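Local atomic coordinates of fructosyl amine:oxygen oxidoreductase (Neosartorya fumigata, PDB entry 4WCT), a protein that uses a bound FAD cofactor to deglycate fructosyl amines (Amadori products), probably by oxidising them with molecular oxygen. Residues His43-Gly48 / Lys193-Arg198; Lys270-Leu275 / Asp342-Leu347; Ala361-Arg366 / Arg417-Thr422. All coordinates share one frame; numbering follows the deposited sequence.

Interaction 1 of 3, residues His43-Gly48 / Lys193-Arg198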
loop_
_atom_site.group_PDB
_atom_site.type_symbol
_atom_site.label_atom_id
_atom_site.label_comp_id
_atom_site.label_asym_id
_atom_site.label_seq_id
_atom_site.Cartn_x
_atom_site.Cartn_y
_atom_site.Cartn_z
ATOM N N HIS A 43 -16.392 -7.241 -4.442
ATOM C CA HIS A 43 -17.458 -6.278 -4.730
ATOM C C HIS A 43 -18.221 -6.628 -6.006
ATOM O O HIS A 43 -19.448 -6.535 -6.020
ATOM C CB HIS A 43 -16.901 -4.875 -4.827
ATOM C CG HIS A 43 -16.673 -4.242 -3.505
ATOM N ND1 HIS A 43 -17.577 -3.367 -2.944
ATOM C CD2 HIS A 43 -15.623 -4.311 -2.646
ATOM C CE1 HIS A 43 -17.127 -2.977 -1.766
ATOM N NE2 HIS A 43 -15.949 -3.540 -1.555
ATOM N N LEU A 44 -17.527 -7.146 -7.019
ATOM C CA LEU A 44 -18.220 -7.552 -8.261
ATOM C C LEU A 44 -19.135 -8.749 -7.970
ATOM O O LEU A 44 -20.310 -8.739 -8.359
ATOM C CB LEU A 44 -17.223 -7.931 -9.345
ATOM C CG LEU A 44 -16.442 -6.763 -9.958
ATOM C CD1 LEU A 44 -15.365 -7.270 -10.893
ATOM C CD2 LEU A 44 -17.374 -5.777 -10.657
ATOM N N ALA A 45 -18.644 -9.707 -7.199
ATOM C CA ALA A 45 -19.500 -10.832 -6.783
ATOM C C ALA A 45 -20.730 -10.392 -6.006
ATOM O O ALA A 45 -21.864 -10.855 -6.268
ATOM C CB ALA A 45 -18.714 -11.857 -6.003
ATOM N N ARG A 46 -20.550 -9.476 -5.073
ATOM C CA ARG A 46 -21.677 -8.974 -4.289
ATOM C C ARG A 46 -22.687 -8.246 -5.163
ATOM O O ARG A 46 -23.876 -8.234 -4.839
ATOM C CB ARG A 46 -21.200 -8.044 -3.174
ATOM C CG ARG A 46 -20.498 -8.794 -2.054
ATOM C CD ARG A 46 -19.960 -7.839 -1.003
ATOM N NE ARG A 46 -19.528 -8.525 0.198
ATOM C CZ ARG A 46 -18.852 -7.928 1.170
ATOM N NH1 ARG A 46 -18.528 -6.654 1.046
ATOM N NH2 ARG A 46 -18.504 -8.605 2.255
ATOM N N ARG A 47 -22.217 -7.592 -6.217
ATOM C CA ARG A 47 -23.082 -6.861 -7.133
ATOM C C ARG A 47 -23.774 -7.776 -8.143
ATOM O O ARG A 47 -24.544 -7.286 -8.978
ATOM C CB ARG A 47 -22.294 -5.778 -7.871
ATOM C CG ARG A 47 -21.991 -4.597 -6.974
ATOM C CD ARG A 47 -21.182 -3.522 -7.665
ATOM N NE ARG A 47 -20.686 -2.599 -6.677
ATOM C CZ ARG A 47 -20.445 -1.307 -6.900
ATOM N NH1 ARG A 47 -20.583 -0.775 -8.114
ATOM N NH2 ARG A 47 -19.927 -0.579 -5.922
ATOM N N GLY A 48 -23.444 -9.057 -8.114
ATOM C CA GLY A 48 -24.139 -10.069 -8.921
ATOM C C GLY A 48 -23.487 -10.373 -10.264
ATOM O O GLY A 48 -24.143 -10.898 -11.187
ATOM N N LYS A 193 -14.390 -16.194 -3.568
ATOM C CA LYS A 193 -14.411 -17.539 -4.144
ATOM C C LYS A 193 -15.652 -18.324 -3.700
ATOM O O LYS A 193 -16.210 -19.125 -4.462
ATOM C CB LYS A 193 -13.134 -18.282 -3.770
ATOM C CG LYS A 193 -13.146 -19.767 -4.085
ATOM C CD LYS A 193 -11.732 -20.336 -4.016
ATOM C CE LYS A 193 -11.639 -21.713 -4.650
ATOM N NZ LYS A 193 -10.266 -22.230 -4.487
ATOM N N ARG A 194 -16.097 -18.089 -2.471
ATOM C CA ARG A 194 -17.345 -18.710 -1.988
ATOM C C ARG A 194 -18.536 -18.228 -2.814
ATOM O O ARG A 194 -19.466 -19.008 -3.100
ATOM C CB ARG A 194 -17.559 -18.400 -0.501
ATOM C CG ARG A 194 -18.723 -19.138 0.115
ATOM C CD ARG A 194 -18.938 -18.757 1.584
ATOM N NE ARG A 194 -19.553 -17.458 1.719
ATOM C CZ ARG A 194 -20.826 -17.235 2.016
ATOM N NH1 ARG A 194 -21.660 -18.261 2.181
ATOM N NH2 ARG A 194 -21.231 -15.992 2.256
ATOM N N LEU A 195 -18.517 -16.951 -3.209
ATOM C CA LEU A 195 -19.596 -16.344 -3.958
ATOM C C LEU A 195 -19.517 -16.602 -5.452
ATOM O O LEU A 195 -20.331 -16.088 -6.214
ATOM C CB LEU A 195 -19.658 -14.848 -3.688
ATOM C CG LEU A 195 -19.974 -14.463 -2.260
ATOM C CD1 LEU A 195 -19.986 -12.955 -2.082
ATOM C CD2 LEU A 195 -21.329 -15.019 -1.832
ATOM N N GLY A 196 -18.438 -17.251 -5.873
ATOM C CA GLY A 196 -18.357 -17.828 -7.231
ATOM C C GLY A 196 -17.325 -17.256 -8.184
ATOM O O GLY A 196 -17.267 -17.651 -9.377
ATOM N N VAL A 197 -16.475 -16.354 -7.691
ATOM C CA VAL A 197 -15.386 -15.828 -8.547
ATOM C C VAL A 197 -14.392 -16.937 -8.788
ATOM O O VAL A 197 -14.082 -17.710 -7.892
ATOM C CB VAL A 197 -14.706 -14.616 -7.855
ATOM C CG1 VAL A 197 -13.483 -14.152 -8.654
ATOM C CG2 VAL A 197 -15.760 -13.528 -7.673
ATOM N N ARG A 198 -13.844 -16.980 -10.008
ATOM C CA ARG A 198 -12.853 -17.954 -10.380
ATOM C C ARG A 198 -11.447 -17.332 -10.337
ATOM O O ARG A 198 -11.262 -16.212 -10.765
ATOM C CB ARG A 198 -13.129 -18.456 -11.792
ATOM C CG ARG A 198 -12.010 -19.322 -12.343
ATOM C CD ARG A 198 -12.496 -20.345 -13.371
ATOM N NE ARG A 198 -11.494 -20.603 -14.414
ATOM C CZ ARG A 198 -11.424 -19.926 -15.562
ATOM N NH1 ARG A 198 -12.275 -18.923 -15.804
ATOM N NH2 ARG A 198 -10.504 -20.248 -16.466
#
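Ala45, whose methyl group meets Leu195 and Val197, gives its backbone O to Gly48 N at 3.0 Å. This bond belongs to the Schellman motif that ends helix 35-46 at Gly48. Helix 181-194 finishes in the same way at Gly196, so two helix C-termini lie beside each other. Ala45 CB points at the other segment and fits between two side chains, 3.9 Å from Leu195 CB and 3.8 Å from Val197 CG2. The branch of Val197 that makes this contact is the one beside its backbone N, while CG1 stands anti to that N (chi1 174°). Further out, Leu195 CD1 lies 4.2 Å from Arg46 CG, touching the aliphatic root of the arginine as the two side chains cross at a slant. The extended Arg46 chain carries its guanidinium onward to a salt bridge with Asp105. Val197 also packs on Val52 and Val54, and Arg198 opens strand 198-201, the edge strand of the FAD-binding Rossmann sheet, which pairs with strand 52-56. Between the segments the contact is thus apolar and small: the helix ends meet by van der Waals packing of a few aliphatic groups, of which Val197 is the buried part, and the charge of Arg46 is answered elsewhere.

Interaction 2 of 3, residues Lys270-Leu275 / Asp342-Leu347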
loop_
_atom_site.group_PDB
_atom_site.type_symbol
_atom_site.label_atom_id
_atom_site.label_comp_id
_atom_site.label_asym_id
_atom_site.label_seq_id
_atom_site.Cartn_x
_atom_site.Cartn_y
_atom_site.Cartn_z
ATOM N N LYS A 270 3.449 -10.026 26.120
ATOM C CA LYS A 270 2.118 -9.799 26.638
ATOM C C LYS A 270 1.843 -8.347 26.984
ATOM O O LYS A 270 0.698 -7.969 27.072
ATOM C CB LYS A 270 1.867 -10.711 27.854
ATOM C CG LYS A 270 2.010 -12.189 27.513
ATOM C CD LYS A 270 1.597 -13.072 28.684
ATOM C CE LYS A 270 1.760 -14.546 28.351
ATOM N NZ LYS A 270 1.759 -15.314 29.619
ATOM N N GLN A 271 2.880 -7.536 27.182
ATOM C CA GLN A 271 2.717 -6.108 27.383
ATOM C C GLN A 271 2.400 -5.342 26.112
ATOM O O GLN A 271 1.857 -4.228 26.174
ATOM C CB GLN A 271 3.961 -5.473 28.058
ATOM C CG GLN A 271 4.130 -5.800 29.524
ATOM C CD GLN A 271 2.966 -5.319 30.348
ATOM O OE1 GLN A 271 2.051 -6.114 30.649
ATOM N NE2 GLN A 271 3.017 -4.037 30.793
ATOM N N TYR A 272 2.741 -5.928 24.969
ATOM C CA TYR A 272 2.731 -5.226 23.692
ATOM C C TYR A 272 1.383 -5.417 22.998
ATOM O O TYR A 272 1.303 -5.996 21.920
ATOM C CB TYR A 272 3.853 -5.725 22.770
ATOM C CG TYR A 272 5.271 -5.370 23.205
ATOM C CD1 TYR A 272 5.904 -6.102 24.203
ATOM C CD2 TYR A 272 6.040 -4.460 22.469
ATOM C CE1 TYR A 272 7.181 -5.823 24.581
ATOM C CE2 TYR A 272 7.335 -4.157 22.849
ATOM C CZ TYR A 272 7.897 -4.831 23.905
ATOM O OH TYR A 272 9.205 -4.610 24.268
ATOM N N ARG A 273 0.329 -4.965 23.654
ATOM C CA ARG A 273 -1.028 -5.217 23.186
ATOM C C ARG A 273 -1.825 -3.936 23.098
ATOM O O ARG A 273 -1.687 -3.022 23.935
ATOM C CB ARG A 273 -1.748 -6.172 24.129
ATOM C CG ARG A 273 -1.301 -7.605 24.032
ATOM C CD ARG A 273 -1.836 -8.373 25.237
ATOM N NE ARG A 273 -1.494 -9.788 25.192
ATOM C CZ ARG A 273 -1.756 -10.652 26.167
ATOM N NH1 ARG A 273 -2.329 -10.232 27.284
ATOM N NH2 ARG A 273 -1.404 -11.924 26.042
ATOM N N ASN A 274 -2.640 -3.826 22.051
ATOM C CA ASN A 274 -3.513 -2.682 21.873
ATOM C C ASN A 274 -2.748 -1.368 21.669
ATOM O O ASN A 274 -3.182 -0.304 22.140
ATOM C CB ASN A 274 -4.442 -2.534 23.080
ATOM C CG ASN A 274 -5.773 -1.914 22.714
ATOM O OD1 ASN A 274 -6.264 -2.093 21.604
ATOM N ND2 ASN A 274 -6.369 -1.192 23.651
ATOM N N LEU A 275 -1.665 -1.425 20.901
ATOM C CA LEU A 275 -0.745 -0.324 20.803
ATOM C C LEU A 275 -1.139 0.644 19.691
ATOM O O LEU A 275 -1.401 0.206 18.575
ATOM C CB LEU A 275 0.665 -0.857 20.511
ATOM C CG LEU A 275 1.294 -1.816 21.536
ATOM C CD1 LEU A 275 2.709 -2.171 21.138
ATOM C CD2 LEU A 275 1.259 -1.244 22.952
ATOM N N ASP A 342 15.829 5.043 19.670
ATOM C CA ASP A 342 15.152 6.207 20.188
ATOM C C ASP A 342 13.931 5.840 21.046
ATOM O O ASP A 342 13.531 6.631 21.883
ATOM C CB ASP A 342 14.714 7.101 19.039
ATOM C CG ASP A 342 15.809 8.037 18.545
ATOM O OD1 ASP A 342 17.011 7.820 18.856
ATOM O OD2 ASP A 342 15.453 8.902 17.716
ATOM N N THR A 343 13.293 4.705 20.734
ATOM C CA THR A 343 11.936 4.372 21.200
ATOM C C THR A 343 11.913 3.198 22.178
ATOM O O THR A 343 11.231 3.235 23.251
ATOM C CB THR A 343 11.036 4.063 19.994
ATOM O OG1 THR A 343 11.592 2.978 19.235
ATOM C CG2 THR A 343 10.893 5.285 19.090
ATOM N N MET A 344 12.584 2.136 21.762
ATOM C CA MET A 344 12.614 0.836 22.428
ATOM C C MET A 344 14.053 0.285 22.430
ATOM O O MET A 344 14.329 -0.763 21.856
ATOM C CB MET A 344 11.668 -0.144 21.710
ATOM C CG MET A 344 10.224 0.300 21.828
ATOM S SD MET A 344 9.010 -0.880 21.198
ATOM C CE MET A 344 9.421 -0.872 19.453
ATOM N N PRO A 345 14.969 0.959 23.125
ATOM C CA PRO A 345 16.386 0.582 23.016
ATOM C C PRO A 345 16.691 -0.810 23.549
ATOM O O PRO A 345 17.679 -1.428 23.128
ATOM C CB PRO A 345 17.114 1.658 23.850
ATOM C CG PRO A 345 16.049 2.345 24.633
ATOM C CD PRO A 345 14.808 2.278 23.778
ATOM N N HIS A 346 15.801 -1.353 24.394
ATOM C CA HIS A 346 15.963 -2.717 24.853
ATOM C C HIS A 346 15.845 -3.744 23.736
ATOM O O HIS A 346 16.314 -4.894 23.899
ATOM C CB HIS A 346 14.977 -3.042 25.968
ATOM C CG HIS A 346 13.551 -2.834 25.600
ATOM N ND1 HIS A 346 13.020 -1.581 25.387
ATOM C CD2 HIS A 346 12.531 -3.709 25.449
ATOM C CE1 HIS A 346 11.762 -1.701 25.012
ATOM N NE2 HIS A 346 11.421 -2.971 25.111
ATOM N N LEU A 347 15.244 -3.329 22.623
ATOM C CA LEU A 347 15.065 -4.191 21.444
ATOM C C LEU A 347 16.082 -3.920 20.338
ATOM O O LEU A 347 16.103 -4.620 19.350
ATOM C CB LEU A 347 13.654 -4.023 20.870
ATOM C CG LEU A 347 12.515 -4.398 21.819
ATOM C CD1 LEU A 347 11.190 -4.215 21.093
ATOM C CD2 LEU A 347 12.684 -5.791 22.433
#
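The Tyr272 ring is met at its edge, near its plane, by both His346 NE2 and Met344 SD. The His346 ring in turn has Tyr272 OH at its own edge, and Leu347 CG lies 3.6 Å above one of its faces, displaced toward the rim. The two rings approach from opposite directions, and His346 NE2 donates to Tyr272 OH over 2.9 Å with an N-H...O angle of 155°, the hydroxyl lying close to the imidazole plane. A chi1 of 57°, which sets His346 CG between its backbone N and carbonyl carbon, brings the ring round to this hydroxyl. ND1, the other ring nitrogen, is hydrogen-bonded to Thr161 OG1; with partners on both nitrogens, this ring orientation is probably favoured over the flipped one. Met344 SD comes within 4.0 Å of Tyr272 CE2. Leu347 CD1 adds an apolar neighbour, 4.2 Å from Tyr272 CE2, and Leu296 of strand 295-310 touches both Tyr272 and Leu347. The phenol therefore reaches from an inverse gamma turn centred on Tyr272 to the loop that follows helix 330-343, where it forms a Met-aromatic contact of the edge-on kind alongside a tyrosine-histidine hydrogen bond.

Interaction 3 of 3, residues Ala361-Arg366 / Arg417-Thr422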
loop_
_atom_site.group_PDB
_atom_site.type_symbol
_atom_site.label_atom_id
_atom_site.label_comp_id
_atom_site.label_asym_id
_atom_site.label_seq_id
_atom_site.Cartn_x
_atom_site.Cartn_y
_atom_site.Cartn_z
ATOM N N ALA A 361 3.408 1.485 -6.312
ATOM C CA ALA A 361 3.700 2.478 -7.340
ATOM C C ALA A 361 3.065 3.824 -7.036
ATOM O O ALA A 361 1.892 3.893 -6.642
ATOM C CB ALA A 361 3.264 1.954 -8.715
ATOM N N ASP A 362 3.869 4.883 -7.181
ATOM C CA ASP A 362 3.465 6.250 -6.951
ATOM C C ASP A 362 3.034 6.908 -8.268
ATOM O O ASP A 362 3.730 6.808 -9.291
ATOM C CB ASP A 362 4.607 7.082 -6.381
ATOM C CG ASP A 362 4.942 6.744 -4.950
ATOM O OD1 ASP A 362 4.016 6.517 -4.125
ATOM O OD2 ASP A 362 6.155 6.801 -4.644
ATOM N N THR A 363 1.887 7.572 -8.217
ATOM C CA THR A 363 1.500 8.533 -9.248
ATOM C C THR A 363 2.240 9.852 -9.001
ATOM O O THR A 363 2.828 10.060 -7.936
ATOM C CB THR A 363 -0.001 8.736 -9.194
ATOM O OG1 THR A 363 -0.350 9.212 -7.894
ATOM C CG2 THR A 363 -0.718 7.412 -9.532
ATOM N N PRO A 364 2.192 10.787 -9.968
ATOM C CA PRO A 364 2.893 12.034 -9.757
ATOM C C PRO A 364 2.426 12.854 -8.548
ATOM O O PRO A 364 3.227 13.569 -7.956
ATOM C CB PRO A 364 2.628 12.796 -11.066
ATOM C CG PRO A 364 2.487 11.726 -12.068
ATOM C CD PRO A 364 1.690 10.659 -11.350
ATOM N N ASP A 365 1.144 12.769 -8.193
ATOM C CA ASP A 365 0.617 13.463 -7.037
ATOM C C ASP A 365 0.233 12.572 -5.858
ATOM O O ASP A 365 -0.300 13.070 -4.838
ATOM C CB ASP A 365 -0.563 14.314 -7.469
ATOM C CG ASP A 365 -1.732 13.509 -8.021
ATOM O OD1 ASP A 365 -1.645 12.249 -8.073
ATOM O OD2 ASP A 365 -2.716 14.190 -8.444
ATOM N N ARG A 366 0.526 11.287 -6.014
ATOM C CA ARG A 366 0.233 10.245 -5.049
ATOM C C ARG A 366 -1.256 10.117 -4.735
ATOM O O ARG A 366 -1.626 9.502 -3.729
ATOM C CB ARG A 366 1.094 10.414 -3.792
ATOM C CG ARG A 366 2.555 10.081 -4.070
ATOM C CD ARG A 366 3.430 10.130 -2.834
ATOM N NE ARG A 366 2.977 9.207 -1.820
ATOM C CZ ARG A 366 3.220 9.349 -0.520
ATOM N NH1 ARG A 366 4.016 10.315 -0.082
ATOM N NH2 ARG A 366 2.742 8.458 0.341
ATOM N N ARG A 417 -8.537 10.257 -12.099
ATOM C CA ARG A 417 -8.605 10.038 -13.540
ATOM C C ARG A 417 -7.288 9.743 -14.234
ATOM O O ARG A 417 -6.213 10.115 -13.756
ATOM C CB ARG A 417 -9.197 11.278 -14.220
ATOM C CG ARG A 417 -8.272 12.474 -14.285
ATOM C CD ARG A 417 -9.025 13.617 -14.951
ATOM N NE ARG A 417 -8.362 14.910 -14.800
ATOM C CZ ARG A 417 -7.369 15.345 -15.537
ATOM N NH1 ARG A 417 -7.017 16.637 -15.416
ATOM N NH2 ARG A 417 -6.832 14.561 -16.490
ATOM N N TRP A 418 -7.387 9.145 -15.428
ATOM C CA TRP A 418 -6.262 9.068 -16.355
ATOM C C TRP A 418 -5.700 10.458 -16.686
ATOM O O TRP A 418 -6.478 11.380 -17.007
ATOM C CB TRP A 418 -6.718 8.350 -17.618
ATOM C CG TRP A 418 -5.673 8.061 -18.608
ATOM C CD1 TRP A 418 -5.430 8.736 -19.778
ATOM C CD2 TRP A 418 -4.793 6.917 -18.619
ATOM N NE1 TRP A 418 -4.374 8.174 -20.420
ATOM C CE2 TRP A 418 -4.003 7.022 -19.775
ATOM C CE3 TRP A 418 -4.616 5.811 -17.777
ATOM C CZ2 TRP A 418 -2.991 6.096 -20.082
ATOM C CZ3 TRP A 418 -3.665 4.856 -18.127
ATOM C CH2 TRP A 418 -2.824 5.042 -19.231
ATOM N N ARG A 419 -4.399 10.653 -16.462
ATOM C CA ARG A 419 -3.830 12.014 -16.407
ATOM C C ARG A 419 -2.354 12.026 -16.854
ATOM O O ARG A 419 -1.474 12.504 -16.129
ATOM C CB ARG A 419 -4.034 12.661 -15.031
ATOM C CG ARG A 419 -3.508 11.885 -13.817
ATOM C CD ARG A 419 -4.122 12.416 -12.522
ATOM N NE ARG A 419 -3.472 11.888 -11.323
ATOM C CZ ARG A 419 -3.798 10.752 -10.727
ATOM N NH1 ARG A 419 -4.752 9.983 -11.189
ATOM N NH2 ARG A 419 -3.136 10.387 -9.644
ATOM N N PRO A 420 -2.074 11.473 -18.037
ATOM C CA PRO A 420 -0.693 11.417 -18.554
ATOM C C PRO A 420 -0.031 12.794 -18.660
ATOM O O PRO A 420 1.190 12.912 -18.481
ATOM C CB PRO A 420 -0.852 10.772 -19.926
ATOM C CG PRO A 420 -2.254 11.113 -20.342
ATOM C CD PRO A 420 -3.058 11.065 -19.058
ATOM N N GLU A 421 -0.834 13.842 -18.811
ATOM C CA GLU A 421 -0.275 15.198 -18.867
ATOM C C GLU A 421 0.500 15.566 -17.613
ATOM O O GLU A 421 1.448 16.366 -17.668
ATOM C CB GLU A 421 -1.355 16.244 -19.184
ATOM C CG GLU A 421 -2.383 16.532 -18.110
ATOM C CD GLU A 421 -3.506 15.501 -18.017
ATOM O OE1 GLU A 421 -3.510 14.495 -18.757
ATOM O OE2 GLU A 421 -4.377 15.673 -17.136
ATOM N N THR A 422 0.139 14.962 -16.478
ATOM C CA THR A 422 0.815 15.276 -15.228
ATOM C C THR A 422 2.199 14.627 -15.093
ATOM O O THR A 422 2.899 14.890 -14.118
ATOM C CB THR A 422 -0.015 14.838 -13.995
ATOM O OG1 THR A 422 -0.113 13.414 -13.970
ATOM C CG2 THR A 422 -1.432 15.452 -14.008
#
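The charged part of the contact is a salt bridge: Arg419 NH2 donates to Asp365 OD1 at 2.9 Å, with an N-H...O angle of 154°. It uses the syn lone pair of OD1, on the side of the other oxygen, and the oxygen sits at the guanidinium edge, a little out of its plane. The carboxylate and guanidinium planes are turned 40° apart, and this single bond, rather than a paired side-on bridge, joins them. Asp365 OD1 also receives Ala367 N, which helps to set the carboxylate in place. Among the hydrogen bonds to carbonyls, Arg419 NH1 donates to Arg417 O at 3.0 Å and also to Phe368 O, so the guanidinium is gripped by both its terminal nitrogens. With chi1 at 55° the arginine starts out between its backbone N and carbonyl carbon, then runs extended to NE toward the 361-366 turn. Its own backbone O takes two bonds from Thr422, one from OG1 at 2.7 Å and one from N at 3.0 Å, across the 3-10 segment 420-422. The van der Waals part comes from Pro364, whose CG lies 3.6 Å from Thr422 OG1, and from Thr363, whose CB is 3.6 Å from Arg419 NH2; the hydroxyl of Thr363 is hydrogen-bonded to Ala367 O. The contact joins the turn after strand 352-362 to the loop after helix 410-413. The charge of the buried guanidinium is met by one carboxylate and two carbonyls, and its nearness would probably help keep Asp365 ionised.

From the N terminus the three contacts follow in series, and none nests within or crosses another. Interaction 1 closes the longest loop, bringing the ends of helices 35-46 and 181-194 together beside the FAD-binding sheet. Interaction 2 then joins the loop between strands 253-263 and 277-280 to the end of helix 330-343, at the large mixed sheet that includes strands 284-287 and 295-310. Strand 352-362 follows that helix and leads into interaction 3, whose loop returns through strands 369-372 and 379-383 and helix 393-404 to the region after helix 410-413. The centres of interactions 1 and 2 are 41 Å apart, and interactions 2 and 3 lie on opposite sides of the chain's centre.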